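NigD-like protein (Bacteroides vulgatus ATCC 8482, PDB 3K6O) is of unknown function, a probable lipoprotein that joins an N-terminal OB domain to a C-terminal beta sandwich. Local coordinates at residues A[20-24]-A[53-57]. Residue numbers count along the deposited sequence, not the author numbering.
Sequences ATVEK and LKAGE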
ATOM      1  N   ALA A  20       3.894   2.269   7.639  1.00 30.93           N
ATOM      2  CA  ALA A  20       3.324   3.192   8.570  1.00 30.82           C
ATOM      3  C   ALA A  20       2.808   4.420   7.852  1.00 30.46           C
ATOM      4  O   ALA A  20       3.182   4.711   6.723  1.00 30.84           O
ATOM      5  CB  ALA A  20       4.364   3.579   9.652  1.00 30.82           C
ATOM      6  N   THR A  21       1.931   5.144   8.510  1.00 30.93           N
ATOM      7  CA  THR A  21       1.436   6.390   7.981  1.00 31.18           C
ATOM      8  C   THR A  21       1.819   7.461   8.957  1.00 30.74           C
ATOM      9  O   THR A  21       1.651   7.310  10.147  1.00 31.37           O
ATOM     10  CB  THR A  21      -0.104   6.369   7.793  1.00 32.31           C
ATOM     11  OG1 THR A  21      -0.497   5.196   7.057  1.00 34.08           O
ATOM     12  CG2 THR A  21      -0.578   7.620   7.003  1.00 31.84           C
ATOM     13  N   VAL A  22       2.372   8.532   8.436  1.00 31.42           N
ATOM     14  CA  VAL A  22       2.726   9.691   9.219  1.00 31.61           C
ATOM     15  C   VAL A  22       1.449  10.415   9.635  1.00 32.32           C
ATOM     16  O   VAL A  22       0.521  10.576   8.848  1.00 32.08           O
ATOM     17  CB  VAL A  22       3.623  10.644   8.387  1.00 31.95           C
ATOM     18  CG1 VAL A  22       3.973  11.922   9.184  1.00 30.05           C
ATOM     19  CG2 VAL A  22       4.887   9.930   7.909  1.00 30.70           C
ATOM     20  N   GLU A  23       1.392  10.860  10.879  1.00 32.83           N
ATOM     21  CA  GLU A  23       0.312  11.719  11.302  1.00 32.98           C
ATOM     22  C   GLU A  23       0.876  12.817  12.167  1.00 33.64           C
ATOM     23  O   GLU A  23       2.008  12.744  12.598  1.00 32.91           O
ATOM     24  CB  GLU A  23      -0.775  10.906  11.997  1.00 33.40           C
ATOM     25  CG  GLU A  23      -1.404   9.822  11.118  1.00 34.13           C
ATOM     26  CD  GLU A  23      -2.222  10.369   9.918  1.00 37.36           C
ATOM     27  OE1 GLU A  23      -2.442  11.595   9.780  1.00 38.08           O
ATOM     28  OE2 GLU A  23      -2.633   9.546   9.089  1.00 40.60           O
ATOM     29  N   LYS A  24       0.079  13.863  12.347  1.00 34.89           N
ATOM     30  CA  LYS A  24       0.422  15.016  13.159  1.00 36.19           C
ATOM     31  C   LYS A  24      -0.809  15.524  13.894  1.00 36.80           C
ATOM     32  O   LYS A  24      -1.910  15.435  13.394  1.00 37.55           O
ATOM     33  CB  LYS A  24       0.977  16.160  12.309  1.00 36.55           C
ATOM     34  CG  LYS A  24       2.228  15.813  11.569  1.00 38.15           C
ATOM     35  CD  LYS A  24       2.814  16.995  10.811  1.00 39.42           C
ATOM     36  CE  LYS A  24       3.681  17.841  11.645  1.00 40.09           C
ATOM     37  NZ  LYS A  24       4.306  18.906  10.814  1.00 41.37           N
ATOM     38  N   LEU A  53       8.267  15.155   7.573  1.00 35.92           N
ATOM     39  CA  LEU A  53       7.231  14.299   7.062  1.00 35.87           C
ATOM     40  C   LEU A  53       5.889  14.942   7.372  1.00 35.71           C
ATOM     41  O   LEU A  53       5.720  15.592   8.395  1.00 35.19           O
ATOM     42  CB  LEU A  53       7.337  12.889   7.650  1.00 35.70           C
ATOM     43  CG  LEU A  53       8.570  12.129   7.164  1.00 34.94           C
ATOM     44  CD1 LEU A  53       8.812  10.874   7.973  1.00 34.57           C
ATOM     45  CD2 LEU A  53       8.433  11.793   5.689  1.00 35.83           C
ATOM     46  N   LYS A  54       4.951  14.780   6.450  1.00 36.05           N
ATOM     47  CA  LYS A  54       3.640  15.395   6.554  1.00 36.65           C
ATOM     48  C   LYS A  54       2.592  14.325   6.789  1.00 36.03           C
ATOM     49  O   LYS A  54       2.732  13.190   6.335  1.00 36.01           O
ATOM     50  CB  LYS A  54       3.284  16.161   5.268  1.00 36.99           C
ATOM     51  CG  LYS A  54       4.274  17.246   4.825  1.00 39.10           C
ATOM     52  CD  LYS A  54       4.312  18.404   5.865  1.00 43.94           C
ATOM     53  CE  LYS A  54       5.521  19.348   5.689  1.00 45.51           C
ATOM     54  NZ  LYS A  54       6.087  19.726   7.041  1.00 45.75           N
ATOM     55  N   ALA A  55       1.516  14.729   7.447  1.00 35.60           N
ATOM     56  CA  ALA A  55       0.397  13.857   7.738  1.00 35.99           C
ATOM     57  C   ALA A  55      -0.116  13.230   6.463  1.00 36.07           C
ATOM     58  O   ALA A  55      -0.221  13.897   5.460  1.00 36.96           O
ATOM     59  CB  ALA A  55      -0.687  14.649   8.413  1.00 36.47           C
ATOM     60  N   GLY A  56      -0.389  11.930   6.500  1.00 36.03           N
ATOM     61  CA  GLY A  56      -0.902  11.209   5.357  1.00 35.47           C
ATOM     62  C   GLY A  56       0.173  10.591   4.493  1.00 35.61           C
ATOM     63  O   GLY A  56      -0.119   9.720   3.705  1.00 35.75           O
ATOM     64  N   GLU A  57       1.419  11.020   4.617  1.00 35.22           N
ATOM     65  CA  GLU A  57       2.457  10.358   3.872  1.00 35.97           C
ATOM     66  C   GLU A  57       2.605   8.932   4.390  1.00 35.64           C
ATOM     67  O   GLU A  57       2.467   8.653   5.594  1.00 35.06           O
ATOM     68  CB  GLU A  57       3.803  11.106   3.941  1.00 36.41           C
ATOM     69  CG  GLU A  57       3.921  12.364   3.050  1.00 38.81           C
ATOM     70  CD  GLU A  57       5.343  12.925   3.012  1.00 39.90           C
ATOM     71  OE1 GLU A  57       6.165  12.496   2.170  1.00 41.39           O
ATOM     72  OE2 GLU A  57       5.652  13.776   3.849  1.00 41.59           O
TER
HETATM   73  O   HOH W   1       6.439  17.714   9.454  1.00 36.72           O
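Opposite Val22, near the end of strand 16-23, Gly56 and Glu57 form a G1 beta bulge at the exit of the type II beta turn from Lys54 to Glu57. Val22 N donates to Glu57 O (2.8 Å), and Val22 O accepts from Gly56 N (2.9 Å). The Val22 side chain, with chi1 in t, points at the turn and sets CG1 3.8 Å from Leu53 CB and 3.4 Å from Lys54 O, so it packs against the backbone leading into the turn. Gly56, third residue of the turn, adopts phi 92°, psi -17°, where a CB would clash with the preceding carbonyl oxygen. Glu57 N to Lys54 O (3.1 Å) closes the turn, and the extended Glu57 side chain (chi2 t) reaches back so that OE2 accepts from Lys54 N (2.9 Å). Glu23 starts away from the turn, but its m, m rotamer folds the carboxylate back, bringing OE1 to 3.8 Å from Ala55 CB. At the exposed end, Lys24 NZ and Lys54 NZ lie only 4.3 Å apart; a water accepts from both and donates to Leu53 O, bridging the like charges. Within the OB domain, the turn leads directly into strand 58-66, whose antiparallel ladder with strand 16-23 continues at the Ala20-Ile59 backbone pairing, whereas strand 32-34 pairs with strand 16-23 through Thr21 and Glu23. Leu53 and Glu57 also touch strand 75-93, through Tyr82 and Leu84 respectively.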